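PDB 1OQJ: glucocorticoid modulatory element-binding protein 1 from Homo sapiens, which binds glucocorticoid modulatory elements in gene promoters to raise sensitivity to low glucocorticoid levels, this chain being its DNA- and zinc-binding SAND domain. Local coordinates for residues Y10-G15 and I64-I69; S17-L22 and K34-N39; L21-F26 and G78-Y83; K25-G30 and D86-N91. One frame throughout, in Å; residues are numbered along the deposited sequence.

Contact 1 (Y10-G15 and I64-I69); sequences YPITCG and IRLGGI
Two backbone hydrogen bonds between Thr13 and Arg65 define a single antiparallel bridge of the hydrogen-bonded kind. Arg65 N donates to Thr13 O at 2.8 Å with an N-H...O angle of 172°, and Thr13 N donates to Arg65 O at 2.9 Å; both donors lie in the plane of the carbonyl they meet. Thr13 O also takes a CA-H...O contact from Ile64 CA at 3.4 Å. The segments run 116° apart end to end, so they diverge beyond this pair.

Water fills in where direct bonding stops. One molecule donates to Pro11 O and accepts from Gly67 N; a second lies between Thr13 OG1 and Gly68 N. Both glycines belong to the type I' turn Leu66 to Ile69, which closes the 65-66/69-70 hairpin, and each has the positive phi of that turn. Arg65, extended from CG to NE, reaches back along this turn so that NH1 donates to Gly68 O at 2.9 Å, from above the carbonyl plane.

The apolar contacts flank the bridge. Leu66, its CG anti to the backbone N (chi1 -164°), brings CD1 to 3.7 Å from Tyr10 CB. Ile12 holds CG1 in the crowded position between N and the carbonyl carbon, and its CD1 meets Ile64 CG2 at 3.9 Å.

The bridge thus fastens the small hairpin to strand 9-14, an outermost strand of the main antiparallel sheet. Ile12 and Ile64 both continue onto helix 45-51, through Phe48 and through Pro45 and Val49 respectively, while Ile64 also touches Leu71 of helix 71-76.

Contact 2 (S17-L22 and K34-N39); sequences SKAILL and KCVKFN
Ile20 O is the best-held polar atom here, gripped twice: Lys37 N donates to it at 2.7 Å with an N-H...O angle of 170°, in the carbonyl plane, and Val36 CA adds a CA-H...O contact at 3.4 Å. The return bond, Ile20 N to Lys37 O, completes the hydrogen-bonded antiparallel pair. Farther along, Leu22 N donates to Cys35 O at 2.9 Å, nearly along the C=O axis. Leu21 and Val36 form the non-hydrogen-bonded pair between these bonds.

The side chains divide between two faces of the sheet. On one, Ile20 and Lys37 sit CB beside CB; Lys37 then runs outward with CG anti to the backbone N, so its ammonium end leaves the contact. On the other, Ala19 CB lies 3.6 Å from Val36 CG1 and 3.3 Å from Lys37 O. Leu21, with CG likewise anti to the backbone N (chi1 177°), turns CD1 back across the strands toward Cys35 SG at 3.9 Å and Val36 CG2 at 4.2 Å.

Phe38 carries the other end. Its CG is anti to the backbone N (chi1 -174°), which swings the ring alongside the start of strand 17-22; Lys18 O lies in the ring plane at its edge, 3.3 Å from Phe38 CD1.

Strand 17-22 is an inner strand, bonded on its other flank to strand 9-14 through Ile12 and Tyr10. Cys35 and Val36 both oppose Ile43, a classic beta bulge against strand 41-43. Helix 45-51 packs on the Ala19 and Val36 face, where the Phe48 and Phe38 rings meet edge-to-face.

Contact 3 (L21-F26 and G78-Y83); sequences LLWKKF and GQIDFY
Phe26 and Phe82 meet ring to ring, oblique at 47° with centroids 4.6 Å apart, so the pair is neither a stack nor a T. Phe82 CD2 stands over the centre of the Phe26 ring, and Phe82 CE2 comes within 3.5 Å of Phe26 CE1. Leu21 CD2 lies over the opposite Phe26 face. Tyr83 makes a true edge-to-face pair: its edge, through CD1, points at the six-membered ring of Trp23, with Tyr83 CD1 3.6 Å from Trp23 CH2 and the planes at 70°. One Tyr83 face is occupied by the aliphatic chain of Lys24, whose CG sits 3.9 Å from the Tyr83 ring centroid, 8° off the normal, a CH-pi contact.

Two hydrogen bonds tie the segments behind these rings; one holds the Trp23 indole directly, the other joins the backbones. Trp23 NE1 donates to Asp81 O at 2.9 Å, nearly along the C=O axis though tilted out of the indole plane. Tyr83 N donates to Phe26 O at 2.8 Å from above the carbonyl plane; the same oxygen receives the CA-H of Phe82 and lies at the edge of its ring. Trp23, Phe26 and Tyr83 all hold CG anti to the backbone N, whereas Phe82 CG lies beside it, which turns its ring back to Phe26.

Farther out, Trp60 of helix 60-63 and Met75 of helix 71-76 touch both phenylalanines. Asp81 OD2 is hydrogen-bonded to ND1 of the zinc ligand His85, whose ring meets Phe82 edge-to-face. The arrangement is a second shell of the SAND-domain zinc site, in which a carboxylate orients the metal-binding histidine and probably makes it a better donor.

Contact 4 (K25-G30 and D86-N91); sequences KFVCPG and DKVCSN. With ZN (zinc ion), chain C.
The zinc-binding motif of this SAND domain draws two loops together, and Phe26, the centre of an inverse gamma turn, leads the first of them toward the metal. Val27 makes the first direct contact: its CG1, anti to the backbone N, touches Val88 CG1, also anti to N, at 3.6 Å, the two side chains crossing obliquely.

Cys28 carries the junction. Its SG, anti to the backbone N (chi1 177°), binds zinc at 2.3 Å; Cys89 SG, likewise anti, binds the same ion at 2.4 Å. His85 and Cys93 supply the other two ligands, giving a site of three cysteines and one histidine. Besides the metal, Cys28 SG accepts a hydrogen bond from Ser90 N at 3.4 Å, and the 166° N-H...S angle shows that the backbone N-H points well at the sulfur. Such a bond would be expected to ease the negative charge of a metal-bound thiolate. Cys89 SG takes a weak bond, from Asn91 N of its own segment. A water accepts from Cys28 N and donates to Val88 O, so the two main chains are also bridged by a water set back from the metal on the backbone side of Cys28.

Pro29 follows a cis peptide bond, and its ring lies against Ser90. Ser90 OG, in the crowded position between N and the carbonyl carbon (chi1 67°), faces the ring carbons, coming to 3.4 Å from Pro29 CB, while its hydrogen-bonding partner is Thr92 OG1. Gly30 then closes the loop on itself, its N donating to Val27 O at 2.7 Å.

Overall arrangement
Contacts 1 and 2, with centres about 10 Å apart, meet where strands 9-14 and 17-22 pair in the four-stranded sheet, and contact 2 is nested along the chain within the loop that contact 1 closes. Contact 3 starts from strand 17-22, sharing Leu21 and Leu22 with contact 2, and shares Lys25 and Phe26 with contact 4, about 9 Å away between centres. Contacts 1 and 4 sit on opposite sides of the chain's centre, their own centres about 20 Å apart. Contact 3 therefore links the sheet to the zinc site, where Cys28 meets ligands from the C-terminal part. DNA-binding Lys54 lies about 8 Å, side chain to side chain, from both contacts 1 and 2.

Contact 1 (Y10-G15 and I64-I69)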
# COMPACT_ATOMS: atom_id res chain seq x y z
N TYR A 10 -2.50 -8.56 -2.92
CA TYR A 10 -3.51 -7.92 -3.75
C TYR A 10 -2.86 -7.16 -4.89
O TYR A 10 -1.80 -6.54 -4.71
CB TYR A 10 -4.35 -6.92 -2.94
CG TYR A 10 -5.23 -7.54 -1.89
CD1 TYR A 10 -4.79 -7.68 -0.59
CD2 TYR A 10 -6.51 -7.99 -2.21
CE1 TYR A 10 -5.60 -8.26 0.39
CE2 TYR A 10 -7.33 -8.57 -1.25
CZ TYR A 10 -6.86 -8.70 0.04
OH TYR A 10 -7.67 -9.28 1.00
N PRO A 11 -3.47 -7.20 -6.08
CA PRO A 11 -2.92 -6.48 -7.22
C PRO A 11 -3.29 -5.01 -7.03
O PRO A 11 -4.46 -4.70 -6.75
CB PRO A 11 -3.63 -7.12 -8.41
CG PRO A 11 -4.98 -7.47 -7.84
CD PRO A 11 -4.62 -8.03 -6.47
N ILE A 12 -2.32 -4.12 -7.17
CA ILE A 12 -2.58 -2.69 -7.01
C ILE A 12 -2.03 -1.91 -8.20
O ILE A 12 -1.28 -2.44 -9.02
CB ILE A 12 -1.93 -2.13 -5.72
CG1 ILE A 12 -0.41 -2.33 -5.75
CG2 ILE A 12 -2.55 -2.80 -4.49
CD1 ILE A 12 0.33 -1.67 -4.59
N THR A 13 -2.43 -0.65 -8.29
CA THR A 13 -1.96 0.22 -9.36
C THR A 13 -1.74 1.63 -8.83
O THR A 13 -2.18 1.98 -7.74
CB THR A 13 -2.98 0.33 -10.52
OG1 THR A 13 -4.17 0.98 -10.04
CG2 THR A 13 -3.34 -1.05 -11.05
N CYS A 14 -1.03 2.42 -9.62
CA CYS A 14 -0.79 3.82 -9.32
C CYS A 14 -0.50 4.40 -10.69
O CYS A 14 0.47 4.02 -11.33
CB CYS A 14 0.41 4.02 -8.40
SG CYS A 14 0.62 5.76 -7.96
N GLY A 15 -1.36 5.31 -11.13
CA GLY A 15 -1.18 5.87 -12.45
C GLY A 15 -1.34 4.71 -13.42
O GLY A 15 -2.34 3.99 -13.36
N ILE A 64 -2.47 5.22 -4.58
CA ILE A 64 -2.51 3.80 -4.88
C ILE A 64 -3.96 3.32 -4.92
O ILE A 64 -4.76 3.69 -4.07
CB ILE A 64 -1.76 2.98 -3.81
CG1 ILE A 64 -0.29 3.38 -3.79
CG2 ILE A 64 -1.90 1.48 -4.10
CD1 ILE A 64 0.54 2.62 -2.76
N ARG A 65 -4.28 2.51 -5.92
CA ARG A 65 -5.63 1.98 -6.07
C ARG A 65 -5.61 0.46 -6.09
O ARG A 65 -4.62 -0.17 -6.48
CB ARG A 65 -6.27 2.51 -7.36
CG ARG A 65 -6.61 4.00 -7.31
CD ARG A 65 -7.14 4.50 -8.65
NE ARG A 65 -7.37 5.94 -8.65
CZ ARG A 65 -8.45 6.53 -8.15
NH1 ARG A 65 -9.41 5.81 -7.60
NH2 ARG A 65 -8.56 7.85 -8.19
N LEU A 66 -6.72 -0.14 -5.66
CA LEU A 66 -6.87 -1.58 -5.64
C LEU A 66 -8.22 -1.79 -6.32
O LEU A 66 -9.25 -1.38 -5.80
CB LEU A 66 -6.87 -2.07 -4.19
CG LEU A 66 -6.65 -3.56 -3.93
CD1 LEU A 66 -6.20 -3.75 -2.49
CD2 LEU A 66 -7.91 -4.34 -4.22
N GLY A 67 -8.20 -2.38 -7.50
CA GLY A 67 -9.44 -2.57 -8.23
C GLY A 67 -10.05 -1.22 -8.59
O GLY A 67 -11.27 -1.10 -8.69
N GLY A 68 -9.20 -0.21 -8.76
CA GLY A 68 -9.68 1.12 -9.11
C GLY A 68 -10.13 1.98 -7.95
O GLY A 68 -10.39 3.18 -8.11
N ILE A 69 -10.22 1.38 -6.77
CA ILE A 69 -10.64 2.10 -5.57
C ILE A 69 -9.43 2.55 -4.76
O ILE A 69 -8.47 1.79 -4.60
CB ILE A 69 -11.53 1.20 -4.68
CG1 ILE A 69 -12.78 0.78 -5.46
CG2 ILE A 69 -11.93 1.94 -3.41
CD1 ILE A 69 -13.72 -0.13 -4.67
O HOH W 1 -5.70 -3.41 -8.88
O HOH W 2 -6.41 -0.61 -9.31

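Contact 2 (S17-L22 and K34-N39)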
# COMPACT_ATOMS: atom_id res chain seq x y z
N SER A 17 0.98 2.29 -13.62
CA SER A 17 1.91 1.28 -13.12
C SER A 17 1.19 0.21 -12.30
O SER A 17 0.26 0.51 -11.55
CB SER A 17 2.99 1.94 -12.26
OG SER A 17 3.78 2.84 -13.02
N LYS A 18 1.64 -1.04 -12.45
CA LYS A 18 1.06 -2.16 -11.72
C LYS A 18 2.07 -2.77 -10.76
O LYS A 18 3.26 -2.85 -11.07
CB LYS A 18 0.60 -3.26 -12.70
CG LYS A 18 -0.54 -2.84 -13.61
CD LYS A 18 -1.02 -4.01 -14.47
CE LYS A 18 0.00 -4.42 -15.51
NZ LYS A 18 -0.50 -5.54 -16.36
N ALA A 19 1.59 -3.19 -9.60
CA ALA A 19 2.45 -3.80 -8.60
C ALA A 19 1.63 -4.75 -7.75
O ALA A 19 0.42 -4.91 -7.97
CB ALA A 19 3.10 -2.73 -7.73
N ILE A 20 2.28 -5.40 -6.79
CA ILE A 20 1.61 -6.34 -5.91
C ILE A 20 1.86 -5.98 -4.45
O ILE A 20 3.00 -5.81 -4.03
CB ILE A 20 2.13 -7.78 -6.15
CG1 ILE A 20 1.88 -8.17 -7.61
CG2 ILE A 20 1.44 -8.76 -5.21
CD1 ILE A 20 2.46 -9.52 -7.98
N LEU A 21 0.77 -5.84 -3.70
CA LEU A 21 0.88 -5.51 -2.28
C LEU A 21 0.90 -6.81 -1.47
O LEU A 21 -0.04 -7.60 -1.55
CB LEU A 21 -0.34 -4.67 -1.84
CG LEU A 21 -0.43 -4.30 -0.36
CD1 LEU A 21 0.67 -3.31 -0.01
CD2 LEU A 21 -1.79 -3.69 -0.06
N LEU A 22 1.98 -7.04 -0.73
CA LEU A 22 2.08 -8.24 0.11
C LEU A 22 1.37 -7.83 1.40
O LEU A 22 1.92 -7.08 2.22
CB LEU A 22 3.54 -8.60 0.37
CG LEU A 22 4.38 -8.82 -0.89
CD1 LEU A 22 5.76 -9.32 -0.50
CD2 LEU A 22 3.69 -9.81 -1.82
N LYS A 34 8.65 -1.80 3.32
CA LYS A 34 8.82 -2.52 2.07
C LYS A 34 7.78 -3.63 2.00
O LYS A 34 7.96 -4.71 2.58
CB LYS A 34 10.25 -3.06 1.95
CG LYS A 34 11.28 -1.93 1.91
CD LYS A 34 12.70 -2.45 1.72
CE LYS A 34 13.69 -1.30 1.63
NZ LYS A 34 15.08 -1.77 1.40
N CYS A 35 6.69 -3.36 1.29
CA CYS A 35 5.60 -4.31 1.18
C CYS A 35 4.99 -4.35 -0.22
O CYS A 35 3.97 -5.00 -0.44
CB CYS A 35 4.51 -3.96 2.20
SG CYS A 35 3.80 -2.30 2.02
N VAL A 36 5.62 -3.65 -1.16
CA VAL A 36 5.12 -3.62 -2.53
C VAL A 36 6.12 -4.26 -3.49
O VAL A 36 7.28 -3.85 -3.53
CB VAL A 36 4.86 -2.17 -3.00
CG1 VAL A 36 4.47 -2.16 -4.46
CG2 VAL A 36 3.77 -1.54 -2.14
N LYS A 37 5.68 -5.26 -4.25
CA LYS A 37 6.56 -5.90 -5.21
C LYS A 37 6.36 -5.18 -6.55
O LYS A 37 5.26 -5.15 -7.09
CB LYS A 37 6.22 -7.39 -5.34
CG LYS A 37 7.17 -8.18 -6.24
CD LYS A 37 6.86 -9.68 -6.19
CE LYS A 37 7.77 -10.47 -7.12
NZ LYS A 37 7.50 -10.18 -8.56
N PHE A 38 7.44 -4.58 -7.05
CA PHE A 38 7.41 -3.83 -8.30
C PHE A 38 8.68 -4.18 -9.07
O PHE A 38 9.79 -3.91 -8.60
CB PHE A 38 7.37 -2.34 -7.98
CG PHE A 38 7.19 -1.46 -9.18
CD1 PHE A 38 6.13 -1.66 -10.06
CD2 PHE A 38 8.06 -0.40 -9.41
CE1 PHE A 38 5.93 -0.80 -11.15
CE2 PHE A 38 7.88 0.46 -10.49
CZ PHE A 38 6.81 0.26 -11.36
N ASN A 39 8.51 -4.79 -10.24
CA ASN A 39 9.63 -5.21 -11.07
C ASN A 39 10.59 -6.12 -10.30
O ASN A 39 11.81 -5.98 -10.37
CB ASN A 39 10.36 -4.00 -11.65
CG ASN A 39 9.52 -3.25 -12.66
OD1 ASN A 39 8.82 -3.87 -13.47
ND2 ASN A 39 9.58 -1.93 -12.64

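Contact 3 (L21-F26 and G78-Y83)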
# COMPACT_ATOMS: atom_id res chain seq x y z
N LEU A 21 0.77 -5.84 -3.70
CA LEU A 21 0.88 -5.51 -2.28
C LEU A 21 0.90 -6.81 -1.47
O LEU A 21 -0.04 -7.60 -1.55
CB LEU A 21 -0.34 -4.67 -1.84
CG LEU A 21 -0.43 -4.30 -0.36
CD1 LEU A 21 0.67 -3.31 -0.01
CD2 LEU A 21 -1.79 -3.69 -0.06
N LEU A 22 1.98 -7.04 -0.73
CA LEU A 22 2.08 -8.24 0.11
C LEU A 22 1.37 -7.83 1.40
O LEU A 22 1.92 -7.08 2.22
CB LEU A 22 3.54 -8.60 0.37
CG LEU A 22 4.38 -8.82 -0.89
CD1 LEU A 22 5.76 -9.32 -0.50
CD2 LEU A 22 3.69 -9.81 -1.82
N TRP A 23 0.15 -8.32 1.58
CA TRP A 23 -0.67 -7.92 2.72
C TRP A 23 -0.11 -8.05 4.13
O TRP A 23 -0.23 -7.11 4.92
CB TRP A 23 -2.03 -8.61 2.66
CG TRP A 23 -2.96 -8.12 3.74
CD1 TRP A 23 -3.43 -6.85 3.91
CD2 TRP A 23 -3.48 -8.89 4.83
NE1 TRP A 23 -4.21 -6.78 5.04
CE2 TRP A 23 -4.26 -8.02 5.62
CE3 TRP A 23 -3.36 -10.23 5.22
CZ2 TRP A 23 -4.92 -8.45 6.78
CZ3 TRP A 23 -4.02 -10.66 6.37
CH2 TRP A 23 -4.79 -9.77 7.14
N LYS A 24 0.49 -9.19 4.47
CA LYS A 24 1.02 -9.32 5.82
C LYS A 24 2.22 -8.42 6.07
O LYS A 24 2.53 -8.11 7.22
CB LYS A 24 1.34 -10.78 6.13
CG LYS A 24 0.07 -11.63 6.24
CD LYS A 24 0.33 -13.01 6.80
CE LYS A 24 -0.96 -13.82 6.81
NZ LYS A 24 -0.74 -15.22 7.27
N LYS A 25 2.88 -7.97 5.00
CA LYS A 25 4.03 -7.07 5.14
C LYS A 25 3.55 -5.61 5.21
O LYS A 25 4.33 -4.70 5.51
CB LYS A 25 4.99 -7.22 3.95
CG LYS A 25 5.99 -8.36 4.07
CD LYS A 25 5.33 -9.71 4.18
CE LYS A 25 6.39 -10.80 4.24
NZ LYS A 25 5.78 -12.16 4.30
N PHE A 26 2.27 -5.40 4.93
CA PHE A 26 1.63 -4.08 4.94
C PHE A 26 1.34 -3.69 6.39
O PHE A 26 0.20 -3.78 6.86
CB PHE A 26 0.35 -4.18 4.11
CG PHE A 26 -0.37 -2.87 3.91
CD1 PHE A 26 0.31 -1.74 3.46
CD2 PHE A 26 -1.75 -2.80 4.07
CE1 PHE A 26 -0.38 -0.56 3.18
CE2 PHE A 26 -2.45 -1.62 3.79
CZ PHE A 26 -1.76 -0.50 3.34
N GLY A 78 -11.79 -1.75 6.60
CA GLY A 78 -11.33 -2.81 7.47
C GLY A 78 -11.05 -4.12 6.75
O GLY A 78 -10.52 -5.06 7.35
N GLN A 79 -11.40 -4.18 5.47
CA GLN A 79 -11.19 -5.39 4.69
C GLN A 79 -9.75 -5.54 4.22
O GLN A 79 -9.25 -6.66 4.10
CB GLN A 79 -12.14 -5.41 3.49
CG GLN A 79 -13.60 -5.59 3.86
CD GLN A 79 -13.87 -6.92 4.54
OE1 GLN A 79 -13.48 -7.97 4.04
NE2 GLN A 79 -14.53 -6.88 5.70
N ILE A 80 -9.10 -4.42 3.95
CA ILE A 80 -7.71 -4.45 3.51
C ILE A 80 -6.93 -3.35 4.21
O ILE A 80 -6.40 -2.43 3.59
CB ILE A 80 -7.61 -4.28 1.98
CG1 ILE A 80 -8.55 -5.27 1.28
CG2 ILE A 80 -6.17 -4.53 1.53
CD1 ILE A 80 -8.63 -5.11 -0.22
N ASP A 81 -6.88 -3.45 5.54
CA ASP A 81 -6.18 -2.48 6.37
C ASP A 81 -4.82 -3.08 6.73
O ASP A 81 -4.52 -4.22 6.37
CB ASP A 81 -7.00 -2.22 7.64
CG ASP A 81 -6.54 -1.00 8.42
OD1 ASP A 81 -5.78 -0.18 7.86
OD2 ASP A 81 -6.96 -0.87 9.58
N PHE A 82 -3.98 -2.33 7.43
CA PHE A 82 -2.67 -2.83 7.82
C PHE A 82 -2.80 -4.16 8.57
O PHE A 82 -3.73 -4.35 9.35
CB PHE A 82 -1.97 -1.84 8.73
CG PHE A 82 -1.69 -0.51 8.10
CD1 PHE A 82 -2.21 0.66 8.65
CD2 PHE A 82 -0.86 -0.42 6.98
CE1 PHE A 82 -1.91 1.91 8.11
CE2 PHE A 82 -0.55 0.83 6.43
CZ PHE A 82 -1.07 1.99 6.99
N TYR A 83 -1.85 -5.06 8.34
CA TYR A 83 -1.86 -6.36 9.03
C TYR A 83 -1.74 -6.15 10.54
O TYR A 83 -0.82 -5.47 11.01
CB TYR A 83 -0.70 -7.22 8.52
CG TYR A 83 -0.66 -8.61 9.09
CD1 TYR A 83 -1.79 -9.43 9.06
CD2 TYR A 83 0.50 -9.12 9.66
CE1 TYR A 83 -1.75 -10.72 9.57
CE2 TYR A 83 0.55 -10.41 10.18
CZ TYR A 83 -0.58 -11.21 10.13
OH TYR A 83 -0.56 -12.48 10.66

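Contact 4 (K25-G30 and D86-N91)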
# COMPACT_ATOMS: atom_id res chain seq x y z
N LYS A 25 2.88 -7.97 5.00
CA LYS A 25 4.03 -7.07 5.14
C LYS A 25 3.55 -5.61 5.21
O LYS A 25 4.33 -4.70 5.51
CB LYS A 25 4.99 -7.22 3.95
CG LYS A 25 5.99 -8.36 4.07
CD LYS A 25 5.33 -9.71 4.18
CE LYS A 25 6.39 -10.80 4.24
NZ LYS A 25 5.78 -12.16 4.30
N PHE A 26 2.27 -5.40 4.93
CA PHE A 26 1.63 -4.08 4.94
C PHE A 26 1.34 -3.69 6.39
O PHE A 26 0.20 -3.78 6.86
CB PHE A 26 0.35 -4.18 4.11
CG PHE A 26 -0.37 -2.87 3.91
CD1 PHE A 26 0.31 -1.74 3.46
CD2 PHE A 26 -1.75 -2.80 4.07
CE1 PHE A 26 -0.38 -0.56 3.18
CE2 PHE A 26 -2.45 -1.62 3.79
CZ PHE A 26 -1.76 -0.50 3.34
N VAL A 27 2.38 -3.24 7.09
CA VAL A 27 2.29 -2.87 8.50
C VAL A 27 2.23 -1.37 8.73
O VAL A 27 2.94 -0.61 8.06
CB VAL A 27 3.50 -3.47 9.26
CG1 VAL A 27 3.45 -3.10 10.73
CG2 VAL A 27 3.52 -4.98 9.09
N CYS A 28 1.39 -0.94 9.66
CA CYS A 28 1.26 0.49 9.96
C CYS A 28 2.63 1.08 10.30
O CYS A 28 3.41 0.46 11.02
CB CYS A 28 0.31 0.69 11.14
SG CYS A 28 0.15 2.41 11.66
N PRO A 29 2.91 2.32 9.84
CA PRO A 29 2.08 3.21 9.03
C PRO A 29 2.20 3.03 7.52
O PRO A 29 1.78 3.90 6.74
CB PRO A 29 2.55 4.59 9.48
CG PRO A 29 4.02 4.37 9.61
CD PRO A 29 4.13 3.02 10.29
N GLY A 30 2.80 1.91 7.12
CA GLY A 30 2.96 1.58 5.72
C GLY A 30 3.82 2.40 4.78
O GLY A 30 4.51 1.83 3.93
N ASP A 86 -5.05 -3.59 14.73
CA ASP A 86 -5.64 -3.38 16.04
C ASP A 86 -4.61 -3.50 17.17
O ASP A 86 -4.87 -3.08 18.29
CB ASP A 86 -6.79 -4.37 16.28
CG ASP A 86 -6.35 -5.81 16.20
OD1 ASP A 86 -7.14 -6.69 16.59
OD2 ASP A 86 -5.22 -6.07 15.73
N LYS A 87 -3.44 -4.07 16.87
CA LYS A 87 -2.40 -4.23 17.89
C LYS A 87 -1.07 -3.59 17.52
O LYS A 87 -0.26 -3.26 18.39
CB LYS A 87 -2.18 -5.72 18.16
CG LYS A 87 -3.42 -6.45 18.64
CD LYS A 87 -3.18 -7.94 18.78
CE LYS A 87 -4.46 -8.66 19.21
NZ LYS A 87 -4.27 -10.13 19.30
N VAL A 88 -0.85 -3.40 16.22
CA VAL A 88 0.39 -2.82 15.72
C VAL A 88 0.07 -1.51 15.01
O VAL A 88 -0.47 -1.51 13.90
CB VAL A 88 1.09 -3.79 14.75
CG1 VAL A 88 2.35 -3.17 14.20
CG2 VAL A 88 1.40 -5.10 15.48
N CYS A 89 0.41 -0.40 15.65
CA CYS A 89 0.13 0.93 15.11
C CYS A 89 1.15 1.96 15.58
O CYS A 89 1.65 1.88 16.70
CB CYS A 89 -1.28 1.35 15.53
SG CYS A 89 -1.86 2.95 14.90
N SER A 90 1.47 2.92 14.71
CA SER A 90 2.44 3.96 15.05
C SER A 90 1.75 5.23 15.53
O SER A 90 2.40 6.15 16.02
CB SER A 90 3.28 4.31 13.83
OG SER A 90 2.46 4.93 12.85
N ASN A 91 0.43 5.29 15.35
CA ASN A 91 -0.35 6.45 15.76
C ASN A 91 -0.06 7.64 14.85
O ASN A 91 -0.34 8.79 15.21
CB ASN A 91 -0.05 6.82 17.21
CG ASN A 91 -0.26 5.66 18.16
OD1 ASN A 91 -1.37 5.15 18.30
ND2 ASN A 91 0.81 5.23 18.83
ZN ZN C . -1.92 2.82 12.53
O HOH W 3 -0.14 -2.76 11.40